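Local coordinates for protein listeriolysin O (Listeria monocytogenes, PDB 4CDB) that binds cholesterol-containing host membranes, changes conformation extensively and inserts as an oligomeric complex, forming pores that lyse the cell, at residues A[39-43]-A[177-181]; A[192-196]-A[305-309]; A[259-263]-A[344-348]; A[26-32]-A[246-252]; A[114-120]-A[217-223]. All coordinates share one frame. Residues are numbered along the deposited sequence.

Contact 1: A[39-43]-A[177-181]; sequences VYHGD and SQLIA. With NA (sodium ion), chain R; NA (sodium ion), chain K; NA (sodium ion), chain H.
A sodium site and a tyrosine–serine hydrogen bond join a short strand to a helix of the first membrane-inserting region of this cytolysin: residues 176-189 are transmembrane beta structure in the pore, yet 177-181 is helical here. Residues 39-41 are extended, 42-43 continue as loop, and the strand runs nearly antiparallel to the helix, at 164° with axes 9.6 Å apart. Tyr-40 CA lies 7.1 Å from Ala-181 CA, and Gly-42 CA 5.4 Å from Ser-177 CA. Tyr-40 (chi1 t, chi2 71°) reaches toward the helix. Its OH shares a hydrogen bond of 2.8 Å with Ser-177 OG (chi1 t), which also accepts from Asp-43 N at 2.9 Å. Gly-42 CA is 3.1 Å from that same OG, so a CB on Gly-42 would clash with it. Ile-180 CG2 lies over one face of the Tyr-40 ring, 3.7 Å from the centroid, in a CH-pi contact, and Ala-181 CB is 4.2 Å from Tyr-40 CE2. Asp-43 (chi1 m) turns OD2 to a sodium ion at 2.7 Å, which Ser-177 N meets at 2.9 Å. Ile-180 O binds another sodium at 2.9 Å, beside Asn-364. Strand 39-41 pairs in parallel with the long strand 362-385, where Ser-366 also hydrogen-bonds Ser-177 and Asn-364 and Ser-366 touch Ala-181; on helix 187-194, Lys-188 touches Ile-180.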
# COMPACT_ATOMS: atom_id res chain seq x y z
N VAL A 39 -2.39 10.90 18.12
CA VAL A 39 -3.38 10.00 17.53
C VAL A 39 -3.92 10.50 16.19
O VAL A 39 -4.08 11.70 15.97
CB VAL A 39 -4.57 9.78 18.48
CG1 VAL A 39 -4.16 8.94 19.68
CG2 VAL A 39 -5.13 11.11 18.95
N TYR A 40 -4.19 9.56 15.29
CA TYR A 40 -4.94 9.85 14.08
C TYR A 40 -6.23 9.04 14.04
O TYR A 40 -6.20 7.82 13.90
CB TYR A 40 -4.11 9.56 12.82
CG TYR A 40 -4.94 9.59 11.56
CD1 TYR A 40 -5.43 10.79 11.05
CD2 TYR A 40 -5.25 8.42 10.88
CE1 TYR A 40 -6.20 10.82 9.90
CE2 TYR A 40 -6.01 8.44 9.73
CZ TYR A 40 -6.49 9.64 9.25
OH TYR A 40 -7.25 9.67 8.10
N HIS A 41 -7.36 9.73 14.16
CA HIS A 41 -8.66 9.07 14.08
C HIS A 41 -9.20 9.15 12.66
O HIS A 41 -9.61 10.21 12.20
CB HIS A 41 -9.64 9.70 15.07
CG HIS A 41 -9.21 9.58 16.50
ND1 HIS A 41 -9.05 8.36 17.13
CD2 HIS A 41 -8.92 10.52 17.43
CE1 HIS A 41 -8.67 8.56 18.38
NE2 HIS A 41 -8.58 9.86 18.59
N GLY A 42 -9.19 8.01 11.96
CA GLY A 42 -9.60 7.97 10.57
C GLY A 42 -11.10 7.97 10.37
O GLY A 42 -11.86 8.34 11.27
N ASP A 43 -11.54 7.57 9.18
CA ASP A 43 -12.96 7.54 8.85
C ASP A 43 -13.71 6.53 9.71
O ASP A 43 -13.15 5.54 10.17
CB ASP A 43 -13.17 7.18 7.38
CG ASP A 43 -12.67 8.25 6.44
OD1 ASP A 43 -12.47 9.40 6.89
OD2 ASP A 43 -12.48 7.94 5.24
N SER A 177 -8.12 7.93 3.94
CA SER A 177 -7.96 7.77 5.38
C SER A 177 -7.24 6.47 5.74
O SER A 177 -6.48 6.41 6.70
CB SER A 177 -9.31 7.83 6.07
OG SER A 177 -9.17 7.69 7.47
N GLN A 178 -7.50 5.43 4.95
CA GLN A 178 -6.83 4.14 5.14
C GLN A 178 -5.34 4.27 4.91
O GLN A 178 -4.53 3.80 5.71
CB GLN A 178 -7.41 3.10 4.17
CG GLN A 178 -6.64 1.79 4.16
CD GLN A 178 -6.55 1.18 2.77
OE1 GLN A 178 -6.90 1.82 1.78
NE2 GLN A 178 -6.09 -0.06 2.70
N LEU A 179 -4.97 4.93 3.82
CA LEU A 179 -3.57 5.08 3.45
C LEU A 179 -2.84 6.08 4.35
O LEU A 179 -1.63 5.99 4.54
CB LEU A 179 -3.44 5.46 1.97
CG LEU A 179 -3.95 4.38 1.02
CD1 LEU A 179 -3.85 4.83 -0.43
CD2 LEU A 179 -3.17 3.09 1.23
N ILE A 180 -3.58 7.04 4.89
CA ILE A 180 -3.02 7.98 5.86
C ILE A 180 -2.62 7.25 7.14
O ILE A 180 -1.58 7.53 7.74
CB ILE A 180 -3.99 9.14 6.16
CG1 ILE A 180 -4.07 10.09 4.97
CG2 ILE A 180 -3.56 9.92 7.39
CD1 ILE A 180 -5.03 11.25 5.16
N ALA A 181 -3.44 6.28 7.55
CA ALA A 181 -3.14 5.49 8.73
C ALA A 181 -1.90 4.62 8.53
O ALA A 181 -1.24 4.22 9.48
CB ALA A 181 -4.34 4.63 9.11
NA NA R . -10.85 8.73 3.25
NA NA K . -5.31 -1.98 4.76
NA NA H . -0.90 8.66 10.35
O HOH W 1 1.52 7.42 11.58
O HOH W 2 0.97 10.81 10.49

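Contact 2: A[192-196]-A[305-309]; sequences NSLNV and FKAVI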
# COMPACT_ATOMS: atom_id res chain seq x y z
N ASN A 192 -0.83 14.06 -4.39
CA ASN A 192 -1.01 15.16 -5.34
C ASN A 192 -0.30 14.87 -6.66
O ASN A 192 -0.55 15.54 -7.66
CB ASN A 192 -0.53 16.48 -4.74
CG ASN A 192 -1.51 17.07 -3.74
OD1 ASN A 192 -2.71 16.80 -3.80
ND2 ASN A 192 -1.00 17.88 -2.82
N SER A 193 0.58 13.88 -6.64
CA SER A 193 1.26 13.43 -7.86
C SER A 193 0.72 12.08 -8.31
O SER A 193 0.44 11.88 -9.49
CB SER A 193 2.77 13.34 -7.63
OG SER A 193 3.29 14.58 -7.18
N LEU A 194 0.58 11.16 -7.36
CA LEU A 194 0.11 9.81 -7.67
C LEU A 194 -1.34 9.79 -8.14
O LEU A 194 -1.68 9.10 -9.10
CB LEU A 194 0.26 8.89 -6.46
CG LEU A 194 1.69 8.54 -6.04
CD1 LEU A 194 1.67 7.52 -4.90
CD2 LEU A 194 2.48 8.01 -7.22
N ASN A 195 -2.19 10.54 -7.44
CA ASN A 195 -3.62 10.62 -7.75
C ASN A 195 -4.30 9.25 -7.77
O ASN A 195 -4.74 8.78 -8.81
CB ASN A 195 -3.85 11.34 -9.09
CG ASN A 195 -3.30 12.76 -9.09
OD1 ASN A 195 -2.47 13.11 -9.93
ND2 ASN A 195 -3.77 13.58 -8.16
N VAL A 196 -4.38 8.62 -6.60
CA VAL A 196 -5.05 7.33 -6.47
C VAL A 196 -6.54 7.47 -6.77
O VAL A 196 -7.23 8.30 -6.18
CB VAL A 196 -4.86 6.73 -5.06
CG1 VAL A 196 -5.62 5.42 -4.94
CG2 VAL A 196 -3.38 6.54 -4.76
N PHE A 305 2.44 1.68 -13.88
CA PHE A 305 2.97 2.20 -12.63
C PHE A 305 3.26 3.69 -12.72
O PHE A 305 3.58 4.21 -13.79
CB PHE A 305 4.23 1.44 -12.19
CG PHE A 305 5.47 1.82 -12.95
CD1 PHE A 305 5.81 1.17 -14.13
CD2 PHE A 305 6.31 2.82 -12.48
CE1 PHE A 305 6.95 1.52 -14.82
CE2 PHE A 305 7.45 3.17 -13.18
CZ PHE A 305 7.78 2.52 -14.35
N LYS A 306 3.15 4.37 -11.58
CA LYS A 306 3.56 5.77 -11.48
C LYS A 306 4.49 5.93 -10.27
O LYS A 306 4.18 5.46 -9.17
CB LYS A 306 2.35 6.69 -11.36
CG LYS A 306 2.68 8.16 -11.49
CD LYS A 306 1.42 9.00 -11.57
CE LYS A 306 1.73 10.43 -11.99
NZ LYS A 306 0.51 11.29 -11.99
N ALA A 307 5.62 6.58 -10.48
CA ALA A 307 6.64 6.67 -9.44
C ALA A 307 7.00 8.10 -9.09
O ALA A 307 7.24 8.93 -9.97
CB ALA A 307 7.89 5.91 -9.87
N VAL A 308 7.02 8.39 -7.79
CA VAL A 308 7.50 9.66 -7.28
C VAL A 308 8.77 9.41 -6.47
O VAL A 308 8.76 8.64 -5.50
CB VAL A 308 6.46 10.35 -6.38
CG1 VAL A 308 6.98 11.68 -5.87
CG2 VAL A 308 5.16 10.54 -7.15
N ILE A 309 9.87 10.04 -6.86
CA ILE A 309 11.17 9.76 -6.27
C ILE A 309 11.77 10.98 -5.56
O ILE A 309 11.91 12.05 -6.17
CB ILE A 309 12.17 9.27 -7.34
CG1 ILE A 309 11.53 8.18 -8.20
CG2 ILE A 309 13.46 8.77 -6.70
CD1 ILE A 309 12.41 7.70 -9.34
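Lys-306, Leu-194 and Ser-193 carry most of this small interface. Lys-306 stretches from the strand with all four chi angles near t, a fully extended chain whose NZ donates to Ser-193 O at 2.6 Å, a carbonyl at the C-terminal end of the helix. Asn-195 then leaves helical geometry with positive phi, and its OD1 stays 4.1 Å from Lys-306 NZ. The Leu-194 side chain ends against the strand, its CD2 3.6 Å from Lys-306 O and 3.7 Å from Val-308 CG2. That valine methyl also packs on Ser-193, with CB 3.7 Å from Val-308 CG2. Lys-306 and Val-308, two residues apart, thus present one face of strand 303-310 to the helix end, while Ala-307 points away. The strand itself is held between strands 262-270 and 319-324 of the large antiparallel sheet. Helix 187-194, which leads into the transmembrane residues 196-205, packed on the central sheet is typical of the soluble form of a cholesterol-dependent cytolysin, in which the future membrane hairpins are still folded as helices.

Contact 3: A[259-263]-A[344-348]; sequences AYGRQ and GVPIA
Two antiparallel strands meet across a beta bulge. Ala-259 and Ala-348 form a hydrogen-bonded pair (CA–CA 5.1 Å), Tyr-260 and Pro-346 a non-hydrogen-bonded one (4.5 Å), leaving Ile-347 (phi/psi -130/-13°) as the extra residue. Ala-259 N donates to Ala-348 O at 2.7 Å, and Ile-347 N to Ala-259 O at 3.0 Å. Beyond the bulge, Gly-261 N donates to Val-345 O and Val-345 N to Gly-261 O, both at 2.9 Å. Proline, lacking an N-H, suits position 346, and Pro-346 CG packs 3.7 Å from Tyr-260 CE2 (chi1 m). Gly-261, at phi/psi 161/-144°, turns a corner, with Ile-347 CD1 (chi1 p, chi2 t) 3.9 Å from its carbonyl C. A water lies 3.2 Å from Gln-263 NE2, whose proton it accepts, and 2.7 Å from Ile-347 O; Lys-214 pairs with Gln-263 OE1, and Gln-215 with Arg-262. Tyr-260 N and O turn to Tyr-218 and Tyr-217, so strand 252-260 lies between 345-353 and 207-222; after the corner, strand 262-270 also neighbours 207-222 and pairs with 303-310.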
# COMPACT_ATOMS: atom_id res chain seq x y z
N ALA A 259 16.45 9.71 9.68
CA ALA A 259 16.91 8.82 8.62
C ALA A 259 17.10 9.59 7.31
O ALA A 259 16.19 10.29 6.85
CB ALA A 259 15.94 7.67 8.42
N TYR A 260 18.29 9.48 6.73
CA TYR A 260 18.60 10.16 5.48
C TYR A 260 18.73 9.15 4.35
O TYR A 260 19.24 8.05 4.55
CB TYR A 260 19.90 10.95 5.60
CG TYR A 260 19.87 12.09 6.59
CD1 TYR A 260 20.08 11.86 7.95
CD2 TYR A 260 19.65 13.40 6.18
CE1 TYR A 260 20.06 12.89 8.86
CE2 TYR A 260 19.63 14.44 7.09
CZ TYR A 260 19.83 14.18 8.43
OH TYR A 260 19.81 15.21 9.34
N GLY A 261 18.27 9.53 3.16
CA GLY A 261 18.39 8.66 2.00
C GLY A 261 17.46 8.97 0.85
O GLY A 261 17.16 10.13 0.56
N ARG A 262 17.00 7.91 0.19
CA ARG A 262 16.22 8.03 -1.03
C ARG A 262 14.89 7.31 -0.84
O ARG A 262 14.85 6.21 -0.30
CB ARG A 262 17.00 7.41 -2.19
CG ARG A 262 16.29 7.37 -3.53
CD ARG A 262 17.20 6.75 -4.58
NE ARG A 262 16.57 6.71 -5.90
CZ ARG A 262 15.93 5.65 -6.39
NH1 ARG A 262 15.82 4.55 -5.66
NH2 ARG A 262 15.39 5.70 -7.60
N GLN A 263 13.80 7.94 -1.28
CA GLN A 263 12.48 7.32 -1.13
C GLN A 263 11.72 7.29 -2.45
O GLN A 263 11.65 8.28 -3.17
CB GLN A 263 11.66 8.04 -0.06
CG GLN A 263 10.32 7.37 0.23
CD GLN A 263 9.59 7.98 1.40
OE1 GLN A 263 8.73 7.35 2.02
NE2 GLN A 263 9.91 9.24 1.71
N GLY A 344 21.47 11.87 -0.02
CA GLY A 344 20.19 11.55 0.58
C GLY A 344 19.55 12.72 1.31
O GLY A 344 20.23 13.65 1.73
N VAL A 345 18.23 12.65 1.47
CA VAL A 345 17.48 13.70 2.14
C VAL A 345 16.76 13.08 3.33
O VAL A 345 16.61 11.86 3.40
CB VAL A 345 16.45 14.34 1.19
CG1 VAL A 345 17.15 14.93 -0.03
CG2 VAL A 345 15.41 13.31 0.76
N PRO A 346 16.32 13.92 4.30
CA PRO A 346 15.51 13.37 5.39
C PRO A 346 14.22 12.73 4.87
O PRO A 346 13.49 13.36 4.09
CB PRO A 346 15.19 14.61 6.24
CG PRO A 346 16.30 15.57 5.94
CD PRO A 346 16.62 15.35 4.49
N ILE A 347 13.96 11.49 5.27
CA ILE A 347 12.79 10.77 4.80
C ILE A 347 11.98 10.16 5.94
O ILE A 347 10.84 9.73 5.75
CB ILE A 347 13.16 9.68 3.78
CG1 ILE A 347 14.27 8.78 4.34
CG2 ILE A 347 13.60 10.30 2.46
CD1 ILE A 347 14.76 7.73 3.35
N ALA A 348 12.58 10.13 7.13
CA ALA A 348 11.90 9.62 8.32
C ALA A 348 12.64 10.08 9.57
O ALA A 348 13.84 10.36 9.53
CB ALA A 348 11.84 8.10 8.29
O HOH W 3 8.45 9.87 4.51

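Contact 4: A[26-32]-A[246-252]; sequences YIQGLDY and VNAENPP. With NA (sodium ion), chain P.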
# COMPACT_ATOMS: atom_id res chain seq x y z
N TYR A 26 9.01 21.92 36.02
CA TYR A 26 7.81 22.23 35.24
C TYR A 26 7.51 21.12 34.23
O TYR A 26 6.38 20.66 34.11
CB TYR A 26 7.93 23.58 34.53
CG TYR A 26 6.78 23.87 33.58
CD1 TYR A 26 5.53 24.23 34.07
CD2 TYR A 26 6.95 23.79 32.21
CE1 TYR A 26 4.48 24.49 33.22
CE2 TYR A 26 5.90 24.05 31.34
CZ TYR A 26 4.67 24.40 31.85
OH TYR A 26 3.63 24.66 31.00
N ILE A 27 8.54 20.69 33.50
CA ILE A 27 8.37 19.65 32.50
C ILE A 27 8.08 18.30 33.15
O ILE A 27 7.22 17.55 32.69
CB ILE A 27 9.59 19.56 31.56
CG1 ILE A 27 9.76 20.87 30.79
CG2 ILE A 27 9.45 18.39 30.59
CD1 ILE A 27 10.93 20.87 29.81
N GLN A 28 8.79 18.00 34.23
CA GLN A 28 8.57 16.76 34.98
C GLN A 28 7.20 16.73 35.65
O GLN A 28 6.71 15.67 36.02
CB GLN A 28 9.68 16.55 36.02
CG GLN A 28 11.04 16.21 35.42
CD GLN A 28 12.16 16.21 36.45
OE1 GLN A 28 11.93 16.46 37.64
NE2 GLN A 28 13.38 15.94 36.00
N GLY A 29 6.59 17.90 35.80
CA GLY A 29 5.28 18.00 36.42
C GLY A 29 4.14 17.83 35.43
O GLY A 29 2.97 17.76 35.81
N LEU A 30 4.48 17.78 34.14
CA LEU A 30 3.47 17.65 33.09
C LEU A 30 2.86 16.25 33.08
O LEU A 30 3.53 15.27 32.78
CB LEU A 30 4.07 17.98 31.73
CG LEU A 30 4.63 19.39 31.56
CD1 LEU A 30 5.17 19.60 30.15
CD2 LEU A 30 3.56 20.42 31.87
N ASP A 31 1.57 16.17 33.42
CA ASP A 31 0.86 14.90 33.43
C ASP A 31 0.12 14.64 32.12
O ASP A 31 -0.75 15.41 31.73
CB ASP A 31 -0.12 14.84 34.61
CG ASP A 31 0.58 14.62 35.94
OD1 ASP A 31 0.99 13.47 36.20
OD2 ASP A 31 0.71 15.58 36.72
N TYR A 32 0.48 13.55 31.46
CA TYR A 32 -0.20 13.14 30.24
C TYR A 32 0.06 11.66 29.98
O TYR A 32 1.05 11.10 30.47
CB TYR A 32 0.27 13.97 29.04
CG TYR A 32 1.76 13.92 28.78
CD1 TYR A 32 2.62 14.83 29.37
CD2 TYR A 32 2.31 12.96 27.94
CE1 TYR A 32 3.99 14.79 29.14
CE2 TYR A 32 3.68 12.91 27.70
CZ TYR A 32 4.51 13.83 28.30
OH TYR A 32 5.87 13.78 28.07
N VAL A 246 3.80 25.47 25.73
CA VAL A 246 4.35 24.20 26.19
C VAL A 246 3.67 23.79 27.49
O VAL A 246 3.91 24.39 28.54
CB VAL A 246 5.87 24.29 26.42
CG1 VAL A 246 6.41 22.95 26.90
CG2 VAL A 246 6.58 24.74 25.15
N ASN A 247 2.83 22.77 27.42
CA ASN A 247 2.05 22.34 28.57
C ASN A 247 1.63 20.87 28.50
O ASN A 247 2.11 20.13 27.65
CB ASN A 247 0.82 23.24 28.73
CG ASN A 247 0.06 23.42 27.42
OD1 ASN A 247 -0.16 22.46 26.68
ND2 ASN A 247 -0.33 24.65 27.13
N ALA A 248 0.73 20.46 29.39
CA ALA A 248 0.29 19.07 29.46
C ALA A 248 -0.45 18.65 28.19
O ALA A 248 -0.43 17.48 27.81
CB ALA A 248 -0.57 18.84 30.69
N GLU A 249 -1.10 19.61 27.55
CA GLU A 249 -1.86 19.35 26.33
C GLU A 249 -0.94 19.35 25.12
O GLU A 249 -1.22 18.70 24.11
CB GLU A 249 -2.97 20.38 26.16
CG GLU A 249 -3.84 20.59 27.39
CD GLU A 249 -3.24 21.58 28.38
OE1 GLU A 249 -3.33 22.80 28.12
OE2 GLU A 249 -2.69 21.13 29.41
N ASN A 250 0.15 20.10 25.21
CA ASN A 250 1.15 20.16 24.15
C ASN A 250 2.55 19.89 24.69
O ASN A 250 3.37 20.80 24.78
CB ASN A 250 1.11 21.51 23.44
CG ASN A 250 -0.26 21.84 22.87
OD1 ASN A 250 -0.57 21.52 21.73
ND2 ASN A 250 -1.09 22.49 23.68
N PRO A 251 2.83 18.62 25.05
CA PRO A 251 4.09 18.26 25.70
C PRO A 251 5.29 18.49 24.80
O PRO A 251 5.20 18.24 23.59
CB PRO A 251 3.93 16.76 25.98
CG PRO A 251 2.46 16.50 25.89
CD PRO A 251 1.94 17.46 24.87
N PRO A 252 6.41 18.97 25.37
CA PRO A 252 7.62 19.21 24.58
C PRO A 252 8.29 17.89 24.18
O PRO A 252 8.32 16.94 24.97
CB PRO A 252 8.51 19.99 25.55
CG PRO A 252 8.08 19.54 26.90
CD PRO A 252 6.59 19.30 26.79
NA NA P . 6.69 11.50 28.51
O HOH W 4 7.69 15.92 27.44
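A helix end and an irregular loop come closest where Leu-30 CA lies 5.0 Å from Ala-248 CA. Segment 26-32 begins in helix and is extended by Tyr-32, whereas the irregular segment 246-252 is turned at 247-250: Asn-247 OD1 accepts from Asn-250 N at 2.8 Å, an Asx motif, and from Asn-250 ND2 at 3.1 Å. The one direct hydrogen bond between the segments is very short, 2.5 Å from Tyr-26 OH to Val-246 O. Leu-30 packs against the loop, CD1 3.7 Å from Pro-252 CD and CD2 3.8 Å from Ala-248 N, with Ile-27 CG2 4.1 Å from Pro-252 CG. Pro-251 points its CG at the face of the Tyr-32 ring in a CH-pi contact, 3.8 Å from the centroid. The hydroxyl of Tyr-32 binds a sodium ion at 2.5 Å, together with Asp-356, and accepts from a water (2.9 Å) that also donates to Pro-252 O (2.7 Å). Helix 14-28 is thereby joined to the link between helix 238-243, which Tyr-26 also touches, and strand 252-260; Phe-353 of strand 345-353 meets the Tyr-32 ring.

Contact 5: A[114-120]-A[217-223]; sequences LTLSIDL and YYNVNVN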
# COMPACT_ATOMS: atom_id res chain seq x y z
N LEU A 114 24.46 19.95 22.10
CA LEU A 114 24.10 18.54 21.98
C LEU A 114 25.18 17.77 21.23
O LEU A 114 26.02 18.36 20.55
CB LEU A 114 22.73 18.37 21.30
CG LEU A 114 22.39 19.06 19.98
CD1 LEU A 114 23.14 18.47 18.79
CD2 LEU A 114 20.90 19.00 19.73
N THR A 115 25.15 16.44 21.34
CA THR A 115 26.09 15.61 20.61
C THR A 115 25.36 14.83 19.52
O THR A 115 24.38 14.13 19.80
CB THR A 115 26.82 14.61 21.53
OG1 THR A 115 27.54 15.33 22.53
CG2 THR A 115 27.80 13.76 20.73
N LEU A 116 25.83 14.97 18.29
CA LEU A 116 25.29 14.21 17.17
C LEU A 116 26.15 12.98 16.89
O LEU A 116 27.38 13.03 17.05
CB LEU A 116 25.21 15.07 15.91
CG LEU A 116 24.20 16.22 15.94
CD1 LEU A 116 24.26 17.01 14.65
CD2 LEU A 116 22.79 15.69 16.19
N SER A 117 25.51 11.89 16.49
CA SER A 117 26.22 10.66 16.16
C SER A 117 25.66 10.04 14.88
O SER A 117 24.44 10.07 14.65
CB SER A 117 26.14 9.67 17.32
OG SER A 117 26.68 8.42 16.95
N ILE A 118 26.54 9.48 14.06
CA ILE A 118 26.13 8.89 12.78
C ILE A 118 26.45 7.40 12.77
O ILE A 118 27.41 6.95 13.41
CB ILE A 118 26.82 9.61 11.59
CG1 ILE A 118 26.09 9.32 10.28
CG2 ILE A 118 28.30 9.26 11.51
CD1 ILE A 118 26.49 10.24 9.15
N ASP A 119 25.64 6.62 12.05
CA ASP A 119 25.78 5.16 12.06
C ASP A 119 26.48 4.58 10.83
O ASP A 119 26.33 3.39 10.54
CB ASP A 119 24.42 4.50 12.25
CG ASP A 119 23.49 4.72 11.08
OD1 ASP A 119 23.75 5.65 10.28
OD2 ASP A 119 22.49 3.98 10.96
N LEU A 120 27.23 5.40 10.10
CA LEU A 120 27.96 4.93 8.93
C LEU A 120 29.02 3.91 9.35
O LEU A 120 29.65 4.07 10.40
CB LEU A 120 28.58 6.10 8.16
CG LEU A 120 27.62 6.88 7.25
CD1 LEU A 120 28.28 8.13 6.70
CD2 LEU A 120 27.13 6.00 6.12
N TYR A 217 20.48 5.54 3.86
CA TYR A 217 21.93 5.48 3.77
C TYR A 217 22.59 5.59 5.15
O TYR A 217 23.60 4.94 5.42
CB TYR A 217 22.46 6.57 2.85
CG TYR A 217 21.91 6.50 1.44
CD1 TYR A 217 21.60 5.28 0.86
CD2 TYR A 217 21.69 7.66 0.70
CE1 TYR A 217 21.09 5.21 -0.43
CE2 TYR A 217 21.19 7.60 -0.59
CZ TYR A 217 20.89 6.37 -1.14
OH TYR A 217 20.38 6.31 -2.42
N TYR A 218 22.00 6.41 6.01
CA TYR A 218 22.51 6.59 7.36
C TYR A 218 21.49 7.26 8.28
O TYR A 218 20.56 7.92 7.81
CB TYR A 218 23.82 7.39 7.36
CG TYR A 218 23.73 8.74 6.68
CD1 TYR A 218 23.39 9.87 7.39
CD2 TYR A 218 23.99 8.87 5.32
CE1 TYR A 218 23.30 11.11 6.78
CE2 TYR A 218 23.91 10.10 4.70
CZ TYR A 218 23.57 11.22 5.43
OH TYR A 218 23.49 12.44 4.81
N ASN A 219 21.68 7.07 9.58
CA ASN A 219 20.88 7.74 10.59
C ASN A 219 21.76 8.62 11.47
O ASN A 219 22.86 8.22 11.86
CB ASN A 219 20.13 6.73 11.46
CG ASN A 219 19.11 5.94 10.68
OD1 ASN A 219 17.93 6.31 10.63
ND2 ASN A 219 19.54 4.85 10.06
N VAL A 220 21.28 9.82 11.77
CA VAL A 220 21.95 10.69 12.72
C VAL A 220 21.07 10.85 13.96
O VAL A 220 19.92 11.30 13.87
CB VAL A 220 22.26 12.08 12.11
CG1 VAL A 220 22.82 13.01 13.18
CG2 VAL A 220 23.23 11.94 10.94
N ASN A 221 21.61 10.47 15.11
CA ASN A 221 20.88 10.57 16.37
C ASN A 221 21.50 11.56 17.36
O ASN A 221 22.64 11.99 17.19
CB ASN A 221 20.71 9.19 17.01
CG ASN A 221 22.03 8.57 17.40
OD1 ASN A 221 23.09 8.97 16.92
ND2 ASN A 221 21.98 7.58 18.29
N VAL A 222 20.73 11.91 18.39
CA VAL A 222 21.15 12.91 19.37
C VAL A 222 21.25 12.28 20.75
O VAL A 222 20.53 11.33 21.06
CB VAL A 222 20.12 14.06 19.43
CG1 VAL A 222 20.66 15.22 20.25
CG2 VAL A 222 19.79 14.54 18.03
N ASN A 223 22.17 12.79 21.58
CA ASN A 223 22.28 12.35 22.96
C ASN A 223 20.97 12.54 23.72
O ASN A 223 20.21 13.46 23.42
CB ASN A 223 23.39 13.13 23.68
CG ASN A 223 23.04 14.60 23.86
OD1 ASN A 223 23.09 15.38 22.91
ND2 ASN A 223 22.69 14.98 25.08
O HOH W 5 24.92 3.58 7.61
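Side-chain oxygens extend the hydrogen bonding of this antiparallel pair at both ends. Asp-119 OD1 accepts from Asn-219 N at 2.6 Å, in place of a backbone carbonyl, while Asp-119 OD2 takes Asn-219 ND2 at 3.2 Å and Asp-119 N returns a bond to Asn-219 O at 3.2 Å. At the other end Asn-223 OD1 does the same service for Thr-115 N (2.8 Å), and Asn-223 N donates to Thr-115 O (3.1 Å). Between them Ser-117 and Asn-221 form a regular hydrogen-bonded pair, Ser-117 N to Asn-221 O at 3.0 Å and Asn-221 N to Ser-117 O at 2.9 Å. A water donates to Tyr-217 O (2.9 Å) and Asp-119 O (3.3 Å) where the strands part. Leu-116 with Val-222 and Ile-118 with Val-220 are the non-hydrogen-bonded pairs. Their side chains share one apolar face: Leu-116 CD2 is 3.7 Å from Val-222 CG2, and Ile-118 CG1 is 3.9 Å from Val-220 CG2. Ile-118 CD1 continues it to Tyr-218 CD1 at 3.6 Å, with Leu-120 CD2 3.8 Å from Tyr-218 CB. Helix 137-152 packs on that apolar face through Val-140, Ala-143, Val-148 and Trp-151. Strand 114-118 lies between strands 129-132 and 207-222, and Tyr-217 and Tyr-218 form a classic bulge opposite Tyr-260 of strand 252-260.

Contacts 2, 3 and 5 share the large antiparallel sheet. Contacts 3 and 5, 13 Å apart between centres, join directly through probable hydrogen bonds, Tyr-260 O to Tyr-217 N at 2.9 Å and Tyr-260 N to Tyr-218 O at 3.0 Å. Contact 2 packs on contact 3, Ile-309 CG2 being 3.7 Å from Arg-262 NH2. Contacts 1 and 2 involve successive helices around the first transmembrane region, with centres 20 Å apart and nearest atoms about 5 Å. Contact 4 touches none of the others; its centre is 26 Å from that of contact 1, 27 Å from contact 5 and 40 Å from contact 2. Like contact 1 it includes bound sodium. Along the chain, contacts 1 and 5 nest within the loop contact 4 closes.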